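Local coordinates for protein 3-dehydroquinate dehydratase (Clostridium difficile, PDB 4H3D) that catalyses the cis-dehydration of 3-dehydroquinate to 3-dehydroshikimate through an imine intermediate, the third step of the chorismate pathway to aromatic amino acids, at residues E17-I22 with E245-L250; I22-I27 with G230-V235; D47-R52 with H77-L82; E64-L69 with S109-V114; L116-L121 with K141-N146. One frame throughout, in Å; residues are numbered along the deposited sequence. Where two conformers were deposited one is given.

Contact 1: residues E17-I22 with E245-L250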
# COMPACT_ATOMS: atom_id res chain seq x y z
N GLU B 17 4.29 18.29 4.68
CA GLU B 17 3.74 18.18 6.03
C GLU B 17 2.54 17.24 6.01
O GLU B 17 1.75 17.26 5.07
CB GLU B 17 3.33 19.58 6.54
CG GLU B 17 2.98 19.65 8.01
CD GLU B 17 2.63 21.07 8.49
OE1 GLU B 17 2.58 22.00 7.65
OE2 GLU B 17 2.41 21.25 9.71
N GLY B 18 2.43 16.42 7.05
CA GLY B 18 1.30 15.50 7.21
C GLY B 18 1.08 14.47 6.10
O GLY B 18 2.01 13.83 5.61
N ARG B 19 -0.18 14.33 5.72
CA ARG B 19 -0.59 13.37 4.74
C ARG B 19 -0.07 13.84 3.37
O ARG B 19 -0.03 15.04 3.13
CB ARG B 19 -2.11 13.32 4.73
CG ARG B 19 -2.70 12.02 4.20
CD ARG B 19 -4.09 12.25 3.67
NE ARG B 19 -4.00 13.01 2.43
CZ ARG B 19 -5.02 13.26 1.62
NH1 ARG B 19 -6.24 12.81 1.90
NH2 ARG B 19 -4.81 13.96 0.51
N PRO B 20 0.34 12.90 2.50
CA PRO B 20 0.76 13.32 1.17
C PRO B 20 -0.36 14.04 0.46
O PRO B 20 -1.53 13.73 0.68
CB PRO B 20 1.03 12.00 0.46
CG PRO B 20 1.40 11.06 1.55
CD PRO B 20 0.65 11.49 2.75
N LYS B 21 0.00 14.97 -0.41
CA LYS B 21 -0.98 15.73 -1.16
C LYS B 21 -1.30 15.01 -2.45
O LYS B 21 -0.42 14.37 -3.05
CB LYS B 21 -0.47 17.15 -1.43
CG LYS B 21 0.06 17.87 -0.16
CD LYS B 21 -0.99 17.96 0.94
CE LYS B 21 -0.43 18.66 2.19
NZ LYS B 21 0.60 17.81 2.89
N ILE B 22 -2.55 15.09 -2.88
CA ILE B 22 -2.99 14.44 -4.10
C ILE B 22 -3.09 15.42 -5.23
O ILE B 22 -3.75 16.48 -5.11
CB ILE B 22 -4.38 13.79 -3.93
CG1 ILE B 22 -4.34 12.73 -2.85
CG2 ILE B 22 -4.84 13.16 -5.26
CD1 ILE B 22 -5.70 12.10 -2.56
N GLU B 245 -10.63 7.39 -4.68
CA GLU B 245 -10.21 6.17 -4.01
C GLU B 245 -8.82 6.35 -3.39
O GLU B 245 -8.53 5.81 -2.32
CB GLU B 245 -10.27 5.00 -4.99
CG GLU B 245 -11.72 4.73 -5.45
CD GLU B 245 -11.86 3.53 -6.37
OE1 GLU B 245 -10.84 3.08 -6.93
OE2 GLU B 245 -13.01 3.05 -6.54
N LEU B 246 -7.98 7.15 -4.03
CA LEU B 246 -6.65 7.42 -3.51
C LEU B 246 -6.79 8.24 -2.22
O LEU B 246 -6.08 7.99 -1.22
CB LEU B 246 -5.81 8.16 -4.56
CG LEU B 246 -4.35 8.45 -4.25
CD1 LEU B 246 -3.65 7.18 -3.88
CD2 LEU B 246 -3.64 9.16 -5.47
N ASN B 247 -7.71 9.20 -2.22
CA ASN B 247 -7.95 10.01 -1.03
C ASN B 247 -8.37 9.12 0.15
O ASN B 247 -7.87 9.28 1.26
CB ASN B 247 -9.02 11.08 -1.28
CG ASN B 247 -9.13 12.07 -0.12
OD1 ASN B 247 -8.18 12.78 0.19
ND2 ASN B 247 -10.30 12.13 0.50
N SER B 248 -9.26 8.17 -0.11
CA SER B 248 -9.74 7.28 0.93
C SER B 248 -8.61 6.46 1.54
O SER B 248 -8.52 6.33 2.75
CB SER B 248 -10.81 6.34 0.38
OG SER B 248 -11.89 7.09 -0.15
N VAL B 249 -7.75 5.90 0.69
CA VAL B 249 -6.62 5.09 1.18
C VAL B 249 -5.63 5.93 2.00
O VAL B 249 -5.17 5.49 3.06
CB VAL B 249 -5.89 4.38 0.04
CG1 VAL B 249 -4.72 3.55 0.59
CG2 VAL B 249 -6.85 3.47 -0.73
N LEU B 250 -5.31 7.14 1.52
CA LEU B 250 -4.40 8.01 2.24
C LEU B 250 -4.93 8.36 3.63
O LEU B 250 -4.16 8.43 4.59
CB LEU B 250 -4.12 9.28 1.45
CG LEU B 250 -3.43 9.11 0.10
CD1 LEU B 250 -3.21 10.49 -0.56
CD2 LEU B 250 -2.14 8.42 0.26
O HOH W 1 -6.70 15.31 -0.94

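Contact 2: residues I22-I27 with G230-V235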
# COMPACT_ATOMS: atom_id res chain seq x y z
N ILE B 22 -2.55 15.09 -2.88
CA ILE B 22 -2.99 14.44 -4.10
C ILE B 22 -3.09 15.42 -5.23
O ILE B 22 -3.75 16.48 -5.11
CB ILE B 22 -4.38 13.79 -3.93
CG1 ILE B 22 -4.34 12.73 -2.85
CG2 ILE B 22 -4.84 13.16 -5.26
CD1 ILE B 22 -5.70 12.10 -2.56
N CYS B 23 -2.45 15.07 -6.35
CA CYS B 23 -2.45 15.87 -7.56
C CYS B 23 -3.18 15.10 -8.66
O CYS B 23 -2.96 13.89 -8.83
CB CYS B 23 -1.02 16.14 -8.02
SG CYS B 23 -0.88 17.18 -9.44
N VAL B 24 -4.05 15.79 -9.39
CA VAL B 24 -4.80 15.19 -10.48
C VAL B 24 -4.56 15.98 -11.75
O VAL B 24 -4.69 17.20 -11.75
CB VAL B 24 -6.30 15.19 -10.17
CG1 VAL B 24 -7.06 14.48 -11.26
CG2 VAL B 24 -6.57 14.55 -8.80
N PRO B 25 -4.19 15.29 -12.86
CA PRO B 25 -3.97 16.01 -14.11
C PRO B 25 -5.21 16.26 -14.96
O PRO B 25 -6.19 15.50 -14.92
CB PRO B 25 -3.02 15.08 -14.89
CG PRO B 25 -3.20 13.77 -14.34
CD PRO B 25 -3.67 13.92 -12.92
N ILE B 26 -5.12 17.34 -15.74
CA ILE B 26 -6.09 17.71 -16.76
C ILE B 26 -5.34 17.43 -18.06
O ILE B 26 -4.20 17.93 -18.25
CB ILE B 26 -6.49 19.19 -16.67
CG1 ILE B 26 -7.35 19.40 -15.43
CG2 ILE B 26 -7.24 19.65 -17.95
CD1 ILE B 26 -7.77 20.85 -15.18
N ILE B 27 -5.93 16.63 -18.93
CA ILE B 27 -5.26 16.20 -20.15
C ILE B 27 -6.04 16.52 -21.43
O ILE B 27 -5.79 15.94 -22.49
CB ILE B 27 -4.96 14.67 -20.07
CG1 ILE B 27 -6.24 13.86 -19.89
CG2 ILE B 27 -4.03 14.37 -18.90
CD1 ILE B 27 -6.02 12.37 -20.01
N GLY B 230 -3.31 10.98 -8.74
CA GLY B 230 -4.51 10.18 -8.97
C GLY B 230 -5.06 10.49 -10.35
O GLY B 230 -4.74 11.52 -10.93
N ALA B 231 -5.86 9.59 -10.90
CA ALA B 231 -6.45 9.80 -12.20
C ALA B 231 -7.81 10.48 -12.01
O ALA B 231 -8.50 10.24 -11.00
CB ALA B 231 -6.61 8.47 -12.93
N ALA B 232 -8.21 11.32 -12.96
CA ALA B 232 -9.49 12.03 -12.89
C ALA B 232 -10.65 11.05 -12.97
O ALA B 232 -11.52 11.03 -12.10
CB ALA B 232 -9.60 13.05 -14.01
N LYS B 233 -10.66 10.23 -14.01
CA LYS B 233 -11.72 9.24 -14.19
C LYS B 233 -11.53 8.06 -13.23
O LYS B 233 -10.48 7.91 -12.59
CB LYS B 233 -11.73 8.74 -15.63
CG LYS B 233 -11.91 9.83 -16.67
CD LYS B 233 -11.99 9.24 -18.08
CE LYS B 233 -10.69 8.52 -18.47
NZ LYS B 233 -10.80 7.90 -19.81
N SER B 234 -12.55 7.20 -13.15
CA SER B 234 -12.51 6.01 -12.30
C SER B 234 -12.10 4.73 -13.07
O SER B 234 -12.38 3.61 -12.64
CB SER B 234 -13.87 5.81 -11.62
OG SER B 234 -14.91 5.76 -12.58
N VAL B 235 -11.42 4.92 -14.21
CA VAL B 235 -10.91 3.82 -15.03
C VAL B 235 -9.37 3.86 -15.02
O VAL B 235 -8.76 4.91 -15.24
CB VAL B 235 -11.45 3.88 -16.48
CG1 VAL B 235 -12.94 3.53 -16.52
CG2 VAL B 235 -11.19 5.25 -17.11
O HOH W 2 -6.66 12.69 -14.65

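Contact 3: residues D47-R52 with H77-L82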
# COMPACT_ATOMS: atom_id res chain seq x y z
N ASP B 47 -5.75 18.12 -3.74
CA ASP B 47 -4.94 19.20 -3.26
C ASP B 47 -4.38 20.09 -4.35
O ASP B 47 -4.33 21.29 -4.21
CB ASP B 47 -3.80 18.61 -2.42
CG ASP B 47 -4.31 17.85 -1.22
OD1 ASP B 47 -4.97 18.47 -0.37
OD2 ASP B 47 -4.06 16.62 -1.12
N ILE B 48 -3.97 19.48 -5.45
CA ILE B 48 -3.32 20.19 -6.53
C ILE B 48 -3.84 19.68 -7.86
O ILE B 48 -4.13 18.49 -8.01
CB ILE B 48 -1.78 19.92 -6.50
CG1 ILE B 48 -1.18 20.38 -5.17
CG2 ILE B 48 -1.06 20.58 -7.69
CD1 ILE B 48 0.28 19.99 -4.98
N ILE B 49 -3.96 20.59 -8.82
CA ILE B 49 -4.36 20.26 -10.16
C ILE B 49 -3.15 20.48 -11.08
O ILE B 49 -2.47 21.49 -10.95
CB ILE B 49 -5.54 21.11 -10.64
CG1 ILE B 49 -6.81 20.72 -9.87
CG2 ILE B 49 -5.75 20.93 -12.14
CD1 ILE B 49 -8.05 21.59 -10.18
N GLU B 50 -2.87 19.51 -11.94
CA GLU B 50 -1.77 19.61 -12.90
C GLU B 50 -2.35 19.78 -14.28
O GLU B 50 -3.20 19.01 -14.69
CB GLU B 50 -0.91 18.33 -12.88
CG GLU B 50 0.16 18.28 -14.00
CD GLU B 50 0.98 16.97 -14.01
OE1 GLU B 50 0.37 15.88 -13.94
OE2 GLU B 50 2.22 17.05 -14.09
N TRP B 51 -1.91 20.80 -15.00
CA TRP B 51 -2.31 20.93 -16.39
C TRP B 51 -1.20 20.37 -17.26
O TRP B 51 -0.08 20.93 -17.32
CB TRP B 51 -2.63 22.38 -16.77
CG TRP B 51 -3.04 22.54 -18.20
CD1 TRP B 51 -3.62 21.58 -18.99
CD2 TRP B 51 -3.00 23.74 -19.00
NE1 TRP B 51 -3.89 22.10 -20.25
CE2 TRP B 51 -3.54 23.42 -20.27
CE3 TRP B 51 -2.56 25.04 -18.77
CZ2 TRP B 51 -3.63 24.35 -21.29
CZ3 TRP B 51 -2.66 25.96 -19.80
CH2 TRP B 51 -3.18 25.61 -21.04
N ARG B 52 -1.49 19.22 -17.90
CA ARG B 52 -0.58 18.56 -18.82
C ARG B 52 -0.81 19.21 -20.16
O ARG B 52 -1.56 18.70 -20.98
CB ARG B 52 -0.85 17.05 -18.91
CG ARG B 52 -0.21 16.23 -17.79
CD ARG B 52 1.27 16.10 -18.01
NE ARG B 52 1.55 15.51 -19.32
CZ ARG B 52 1.63 14.20 -19.56
NH1 ARG B 52 1.45 13.33 -18.57
NH2 ARG B 52 1.88 13.76 -20.80
N HIS B 77 -10.18 28.63 -8.88
CA HIS B 77 -9.99 29.62 -7.82
C HIS B 77 -8.61 29.54 -7.18
O HIS B 77 -7.62 29.81 -7.85
CB HIS B 77 -11.10 29.49 -6.76
CG HIS B 77 -11.38 30.76 -6.02
ND1 HIS B 77 -10.66 31.18 -4.92
CD2 HIS B 77 -12.33 31.72 -6.22
CE1 HIS B 77 -11.13 32.33 -4.48
NE2 HIS B 77 -12.15 32.68 -5.25
N ASP B 78 -8.53 29.17 -5.91
CA ASP B 78 -7.26 29.15 -5.22
C ASP B 78 -6.64 27.77 -5.09
O ASP B 78 -5.74 27.59 -4.29
CB ASP B 78 -7.39 29.81 -3.84
CG ASP B 78 -7.58 31.33 -3.94
OD1 ASP B 78 -6.84 31.98 -4.72
OD2 ASP B 78 -8.47 31.86 -3.21
N ILE B 79 -7.10 26.80 -5.87
CA ILE B 79 -6.48 25.47 -5.86
C ILE B 79 -5.07 25.60 -6.49
O ILE B 79 -4.94 26.20 -7.55
CB ILE B 79 -7.32 24.43 -6.64
CG1 ILE B 79 -8.63 24.17 -5.92
CG2 ILE B 79 -6.57 23.12 -6.79
CD1 ILE B 79 -9.57 23.21 -6.66
N PRO B 80 -4.03 25.07 -5.83
CA PRO B 80 -2.71 25.17 -6.46
C PRO B 80 -2.69 24.53 -7.86
O PRO B 80 -3.25 23.46 -8.06
CB PRO B 80 -1.80 24.39 -5.51
CG PRO B 80 -2.47 24.53 -4.15
CD PRO B 80 -3.95 24.69 -4.41
N LEU B 81 -2.06 25.21 -8.82
CA LEU B 81 -1.98 24.72 -10.19
C LEU B 81 -0.54 24.46 -10.59
O LEU B 81 0.32 25.36 -10.49
CB LEU B 81 -2.60 25.75 -11.15
CG LEU B 81 -2.61 25.41 -12.63
CD1 LEU B 81 -3.42 24.17 -12.91
CD2 LEU B 81 -3.17 26.61 -13.44
N LEU B 82 -0.29 23.23 -11.03
CA LEU B 82 1.02 22.80 -11.55
C LEU B 82 0.95 22.81 -13.08
O LEU B 82 0.04 22.23 -13.66
CB LEU B 82 1.33 21.38 -11.06
CG LEU B 82 2.47 20.60 -11.77
CD1 LEU B 82 3.82 21.35 -11.68
CD2 LEU B 82 2.57 19.16 -11.20

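Contact 4: residues E64-L69 with S109-V114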
# COMPACT_ATOMS: atom_id res chain seq x y z
N GLU B 64 -2.81 31.32 -27.12
CA GLU B 64 -3.92 30.38 -26.89
C GLU B 64 -3.70 29.60 -25.59
O GLU B 64 -4.66 29.31 -24.85
CB GLU B 64 -4.13 29.46 -28.11
CG GLU B 64 -4.71 30.24 -29.33
CD GLU B 64 -4.69 29.48 -30.66
OE1 GLU B 64 -5.57 29.73 -31.50
OE2 GLU B 64 -3.78 28.66 -30.89
N VAL B 65 -2.45 29.31 -25.27
CA VAL B 65 -2.12 28.65 -24.01
C VAL B 65 -2.52 29.58 -22.85
O VAL B 65 -3.12 29.13 -21.85
CB VAL B 65 -0.62 28.33 -23.86
CG1 VAL B 65 -0.31 27.85 -22.41
CG2 VAL B 65 -0.16 27.30 -24.92
N LYS B 66 -2.18 30.86 -22.96
CA LYS B 66 -2.55 31.84 -21.92
C LYS B 66 -4.07 31.98 -21.76
O LYS B 66 -4.56 32.08 -20.64
CB LYS B 66 -1.92 33.20 -22.18
CG LYS B 66 -0.39 33.26 -21.90
CD LYS B 66 0.13 34.68 -22.12
CE LYS B 66 1.63 34.76 -21.97
NZ LYS B 66 2.14 36.12 -22.25
N GLU B 67 -4.79 31.98 -22.89
CA GLU B 67 -6.25 32.09 -22.88
C GLU B 67 -6.88 30.99 -22.02
O GLU B 67 -7.76 31.25 -21.20
CB GLU B 67 -6.81 32.03 -24.31
CG GLU B 67 -6.46 33.21 -25.20
CD GLU B 67 -7.05 33.09 -26.61
OE1 GLU B 67 -8.04 32.36 -26.78
OE2 GLU B 67 -6.54 33.75 -27.52
N VAL B 68 -6.42 29.75 -22.22
CA VAL B 68 -6.93 28.62 -21.44
C VAL B 68 -6.57 28.79 -19.97
O VAL B 68 -7.41 28.61 -19.08
CB VAL B 68 -6.38 27.27 -21.97
CG1 VAL B 68 -6.82 26.13 -21.06
CG2 VAL B 68 -6.84 27.04 -23.39
N LEU B 69 -5.34 29.18 -19.72
CA LEU B 69 -4.87 29.38 -18.35
C LEU B 69 -5.75 30.39 -17.59
O LEU B 69 -6.08 30.15 -16.42
CB LEU B 69 -3.43 29.85 -18.37
CG LEU B 69 -2.72 29.99 -17.04
CD1 LEU B 69 -2.76 28.67 -16.28
CD2 LEU B 69 -1.28 30.48 -17.27
N SER B 109 5.24 31.09 -16.36
CA SER B 109 5.63 31.46 -14.99
C SER B 109 5.42 32.94 -14.77
O SER B 109 5.08 33.36 -13.68
CB SER B 109 7.11 31.16 -14.72
OG SER B 109 7.39 29.79 -14.78
N ASN B 110 5.65 33.73 -15.82
CA ASN B 110 5.52 35.18 -15.74
C ASN B 110 4.07 35.67 -15.54
O ASN B 110 3.88 36.78 -15.04
CB ASN B 110 6.11 35.85 -17.00
CG ASN B 110 6.23 37.34 -16.84
OD1 ASN B 110 6.80 37.81 -15.86
ND2 ASN B 110 5.68 38.10 -17.79
N THR B 111 3.07 34.86 -15.91
CA THR B 111 1.67 35.29 -15.76
C THR B 111 1.24 35.45 -14.31
O THR B 111 0.33 36.20 -14.03
CB THR B 111 0.68 34.29 -16.39
OG1 THR B 111 0.75 33.03 -15.69
CG2 THR B 111 0.97 34.09 -17.87
N GLY B 112 1.90 34.75 -13.40
CA GLY B 112 1.51 34.76 -12.01
C GLY B 112 0.31 33.83 -11.77
O GLY B 112 -0.19 33.74 -10.66
N LEU B 113 -0.13 33.12 -12.82
CA LEU B 113 -1.29 32.24 -12.72
C LEU B 113 -0.97 30.79 -12.32
O LEU B 113 -1.89 30.04 -11.98
CB LEU B 113 -2.08 32.24 -14.04
CG LEU B 113 -2.58 33.61 -14.51
CD1 LEU B 113 -3.40 33.47 -15.79
CD2 LEU B 113 -3.41 34.28 -13.42
N VAL B 114 0.31 30.38 -12.39
CA VAL B 114 0.70 29.01 -11.98
C VAL B 114 1.51 29.03 -10.70
O VAL B 114 2.33 29.93 -10.48
CB VAL B 114 1.48 28.25 -13.10
CG1 VAL B 114 0.60 28.11 -14.36
CG2 VAL B 114 2.79 28.92 -13.44
O HOH W 3 4.11 36.10 -19.90

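Contact 5: residues L116-L121 with K141-N146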
# COMPACT_ATOMS: atom_id res chain seq x y z
N LEU B 116 3.22 26.13 -9.49
CA LEU B 116 4.38 25.26 -9.73
C LEU B 116 4.51 24.96 -11.21
O LEU B 116 3.54 25.00 -11.95
CB LEU B 116 4.25 23.89 -9.03
CG LEU B 116 3.73 23.80 -7.60
CD1 LEU B 116 2.20 23.65 -7.60
CD2 LEU B 116 4.35 22.62 -6.90
N ILE B 117 5.73 24.64 -11.62
CA ILE B 117 6.00 24.16 -12.97
C ILE B 117 6.87 22.93 -12.85
O ILE B 117 7.63 22.80 -11.89
CB ILE B 117 6.71 25.20 -13.89
CG1 ILE B 117 8.03 25.69 -13.26
CG2 ILE B 117 5.80 26.34 -14.19
CD1 ILE B 117 8.92 26.54 -14.24
N ASP B 118 6.76 22.03 -13.83
CA ASP B 118 7.57 20.81 -13.86
C ASP B 118 8.58 20.94 -15.00
O ASP B 118 8.18 21.11 -16.16
CB ASP B 118 6.67 19.56 -14.01
CG ASP B 118 7.46 18.25 -14.20
OD1 ASP B 118 8.37 18.21 -15.04
OD2 ASP B 118 7.10 17.22 -13.56
N VAL B 119 9.87 20.92 -14.65
CA VAL B 119 10.92 20.99 -15.65
C VAL B 119 11.74 19.68 -15.60
O VAL B 119 12.04 19.17 -14.54
CB VAL B 119 11.82 22.25 -15.48
CG1 VAL B 119 10.95 23.52 -15.44
CG2 VAL B 119 12.64 22.17 -14.26
N GLU B 120 12.10 19.16 -16.76
CA GLU B 120 12.80 17.88 -16.86
C GLU B 120 14.32 17.99 -16.71
O GLU B 120 14.96 18.76 -17.42
CB GLU B 120 12.44 17.24 -18.20
CG GLU B 120 11.02 16.82 -18.26
CD GLU B 120 10.50 16.64 -19.68
OE1 GLU B 120 11.28 16.86 -20.64
OE2 GLU B 120 9.32 16.30 -19.83
N LEU B 121 14.88 17.19 -15.79
CA LEU B 121 16.33 17.11 -15.56
C LEU B 121 17.12 16.94 -16.88
O LEU B 121 18.18 17.54 -17.09
CB LEU B 121 16.65 15.92 -14.66
CG LEU B 121 18.11 15.71 -14.26
CD1 LEU B 121 18.64 16.91 -13.48
CD2 LEU B 121 18.27 14.43 -13.47
N LYS B 141 7.03 27.68 -7.64
CA LYS B 141 7.77 26.52 -7.16
C LYS B 141 8.13 25.59 -8.32
O LYS B 141 7.42 25.49 -9.32
CB LYS B 141 6.97 25.75 -6.10
CG LYS B 141 6.53 26.60 -4.94
CD LYS B 141 7.69 27.30 -4.23
CE LYS B 141 7.16 28.12 -3.06
NZ LYS B 141 8.21 28.96 -2.44
N VAL B 142 9.26 24.90 -8.19
CA VAL B 142 9.71 24.08 -9.29
C VAL B 142 9.88 22.62 -8.92
O VAL B 142 10.50 22.28 -7.91
CB VAL B 142 11.03 24.60 -9.87
CG1 VAL B 142 11.52 23.70 -11.04
CG2 VAL B 142 10.85 26.04 -10.36
N ILE B 143 9.28 21.78 -9.73
CA ILE B 143 9.48 20.35 -9.68
C ILE B 143 10.50 20.08 -10.79
O ILE B 143 10.31 20.55 -11.91
CB ILE B 143 8.18 19.56 -10.03
CG1 ILE B 143 7.17 19.62 -8.89
CG2 ILE B 143 8.49 18.10 -10.33
CD1 ILE B 143 5.84 18.96 -9.22
N ILE B 144 11.61 19.41 -10.48
CA ILE B 144 12.53 18.96 -11.53
C ILE B 144 12.26 17.47 -11.60
O ILE B 144 12.34 16.78 -10.59
CB ILE B 144 13.99 19.27 -11.25
CG1 ILE B 144 14.19 20.79 -11.14
CG2 ILE B 144 14.89 18.65 -12.34
CD1 ILE B 144 15.67 21.25 -10.90
N SER B 145 11.90 16.97 -12.76
CA SER B 145 11.52 15.58 -12.89
C SER B 145 12.41 14.76 -13.79
O SER B 145 13.11 15.28 -14.66
CB SER B 145 10.07 15.48 -13.41
OG SER B 145 9.97 15.98 -14.74
N ASN B 146 12.38 13.45 -13.56
CA ASN B 146 13.09 12.47 -14.38
C ASN B 146 12.28 11.18 -14.43
O ASN B 146 11.67 10.78 -13.42
CB ASN B 146 14.49 12.22 -13.82
CG ASN B 146 15.29 11.21 -14.64
OD1 ASN B 146 15.70 10.18 -14.12
ND2 ASN B 146 15.49 11.49 -15.92

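Contact 1: residues E17-I22 with E245-L250
Asn247 OD1 is gripped by Arg19 in two ways: NH1 donates to it at 2.6 Å, and a water that accepts from Arg19 NH2 donates to the same oxygen. The bond ties together two distant parts of the chain of a TIM barrel, the segment entering strand 21-26 and the C-terminal helix 243-256, which packs on the outside of the barrel wall. At NH1 the N-H...O angle is 160°, and OD1 lies at the edge of the guanidinium, in its plane; relative to the amide, the donor stands 41° above the carbonyl plane, and the guanidinium and amide planes are steeply inclined to each other. A bend at chi3 (71°) swings NE back toward the chain. NE and NH2 grip Pro20 O side-on, at 3.1 Å from NE to Pro20 O and 3.3 Å from NH2 to Pro20 O, which fixes the rotation of the group. Asn251 OD1, farther along the helix, is a further acceptor for NH1. Leu250 CD1 lies over one guanidinium face, toward its rim, while Leu250 CB approaches Arg19 CD to 3.7 Å. The same helix also meets the second subunit, where Val249 packs on Val249 of that chain. Closer to the barrel, Ile22 CD1 rests on Asn247 CA at 3.4 Å, and Ile22 CG1 presses on Leu250 CD1 at 3.4 Å, tighter than ordinary van der Waals contact.

Contact 2: residues I22-I27 with G230-V235
Backbone pairing between Cys23 and Gly230 marks the closure of the TIM barrel, where the first strand, 21-26, lies beside the last, 227-229, and the chain then runs on into a loop. Between these two segments the direct evidence is one bond, Gly230 N to Cys23 O at 2.9 Å with an N-H...O angle of 158°; Cys23 also pairs with Thr228. One step on, the ladder cannot continue in the usual way, because Pro25 has no N-H to offer; its CD instead lies 3.3 Å from Gly230 O. Farther along, a water takes over, donating to Pro25 O at 2.9 Å and accepting from Ala232 N at 2.7 Å. Beside this bridge Val24, with CG1 anti to its backbone N (chi1 -176°), sets that methyl 4.0 Å from Ala232 CB; Phe243 and Leu41 also touch Val24. Residues 233-235 are poorly ordered, and the loop goes on to Ser236 and Gln240, both of which bind 3-dehydroquinate. Replacing direct pairing by one water and a small apolar touch implies a firm anchor at Gly230 and weaker restraint after it, consistent with a loop that can adjust over the active site.

Contact 3: residues D47-R52 with H77-L82
Ile49 O accepts from Leu82 N at 2.8 Å with an almost straight N-H...O angle of 175°, and the same strand donates twice in return. Ile49 N reaches Pro80 O at 3.1 Å and Trp51 N reaches Leu82 O at 2.8 Å, so the bonds pair Ile49 with Leu81 and Glu50 with Leu82 in parallel register. Strands 48-52 and 81-84 are joined through helix 62-76, a beta-alpha-beta crossover of the TIM barrel. A CA-H...O contact reinforces the ladder, with Glu50 CA 3.3 Å from Leu82 O.

Outside the backbone the two sheet faces differ. On that of Glu50 and Leu82 the side chains run side by side, pointing the same way, and Leu82 CD2 lies 3.6 Å from Glu50 OE2. On the face of Ile49 and Leu81, which helix 62-76 covers through Ile76 and Leu69, Ile49 CG1 meets Ile79 CG2 at 3.9 Å. In Leu81, chi2 of 62° sets CD1, which lies 3.5 Å from Ile49 O. At the start of the pairing Pro80 CD abuts Asp47 O, while the Asp47 carboxylate turns to Ile22 N of the neighbouring strand 21-26.

Glu50, Trp51 and Arg52 bind 3-dehydroquinate, and the Glu50 side chain lies about 5 Å from those of Arg86 and Lys174. Thr84 OG1, hydrogen-bonded to Glu50 OE2, probably helps to fix the carboxylate, while a methyl of Leu82 packs alongside, on a strand whose backbone is already held by the ladder.

Contact 4: residues E64-L69 with S109-V114
Leu69, on helix 62-76, packs against Thr111, Leu113 and Val114 in and just beyond the turn that follows helix 98-110, a join in the outer helical layer of the TIM barrel. The turn is an ST turn: Thr111 OG1 accepts from Leu113 N at 3.0 Å, with an N-H...O angle of 160°. The same hydroxyl is also hydrogen-bonded to Ile108 O, so it is tethered both to the preceding helix and to the chain leaving it. Chi1 of 64° sets OG1 between the backbone N and the carbonyl carbon, the rotation at which it meets Leu113 N. Gly112 carries the reversal with a positive phi of 79°.

Thr111, Leu113 and Val114 each meet the leucine differently. Thr111 and Leu69 approach tip to tip, with CD2 of Leu69 3.6 Å from OG1 of Thr111. Leu113 crosses obliquely, its CD1 3.8 Å from Leu69 CG and its CB equally close to that atom. Val114 comes across at about a right angle, Val114 CG1 lying 3.9 Å from Leu69 CD1. Toward the outside the contact thins: Lys66 CE is 4.2 Å from Thr111 CG2, and Lys66 NZ goes on to a salt bridge with Glu107. A water accepts from that NZ at 3.1 Å and, weakly, from Asn110 ND2.

Direct polar bonds between the segments are absent, and the neighbours complete the packing: Ile108 of helix 98-110 touches Lys66, Leu69 and Val114, Arg73 NE bonds Leu113 O, and on the barrel side Leu69 meets Leu81 and Val114 meets Phe83, both of strand 81-84.

Contact 5: residues L116-L121 with K141-N146
Val119 and Ile144 mark the tight part of this contact: CG2 of Val119 lies 3.7 Å from CG1 of Ile144 and equally near CG1 of Val142, whose side chain it crosses at about a right angle. Beside it Ile117 and Val142 run side by side, and Val131 and Ala135 of helix 125-137 cover this face. The backbones form an unbroken parallel ladder in which Val119 N meets Ile143 O at 2.8 Å and Ser145 N meets Val119 O at 2.8 Å. The strand directions differ by 33°, a twist in keeping with the TIM barrel, where strand 116-120, helix 125-137 and strand 141-148 form one beta-alpha-beta unit.

The face of Asp118, Glu120 and Ser145 carries the polar groups, beside Leu116 and Ile143. Ser145 OG donates to Asp118 OD1 at 2.8 Å on the syn side, only 17° out of the carboxylate plane; chi1 of 66° places OG between the backbone N and the carbonyl carbon, facing Asp118. Asp118 OD2 and Glu120 OE2, which also accepts from Ser87 N, form salt bridges with Arg86; the two carboxylates probably help to position this substrate-binding arginine.

At the partly exposed far end Leu121 CB lies 4.0 Å from Ile144 CG2, while its N-H still holds the ladder through Ser145 O. The fit is looser where the ladder starts: Ile117 N grips Lys141 O at 3.0 Å, but Lys141 CB lies 4.1 Å from Leu116 CG, and beyond it the chain bends at chi2, CD and the ammonium end turning from strand 116-120.

In the fold
Contacts 3 and 5 lie in the barrel wall, largely buried, and are parallel ladders within beta-alpha-beta units; polar side chains on their inner face reach the active site. They meet where Leu81 O accepts from Leu116 N. Contact 2 closes the same sheet but with a single direct bond and a water, as its second segment is loop. Contact 1 shares Ile22 with contact 2 and, also buried, trades ladder for an arginine-asparagine bond and helix packing. Contact 4, its centre about 18 Å from the chain centre, is the most peripheral and only partly buried, helix-to-turn and chiefly apolar; it touches contact 3 through Leu81 and Leu69, and contact 5 through Ser109 and Ile117.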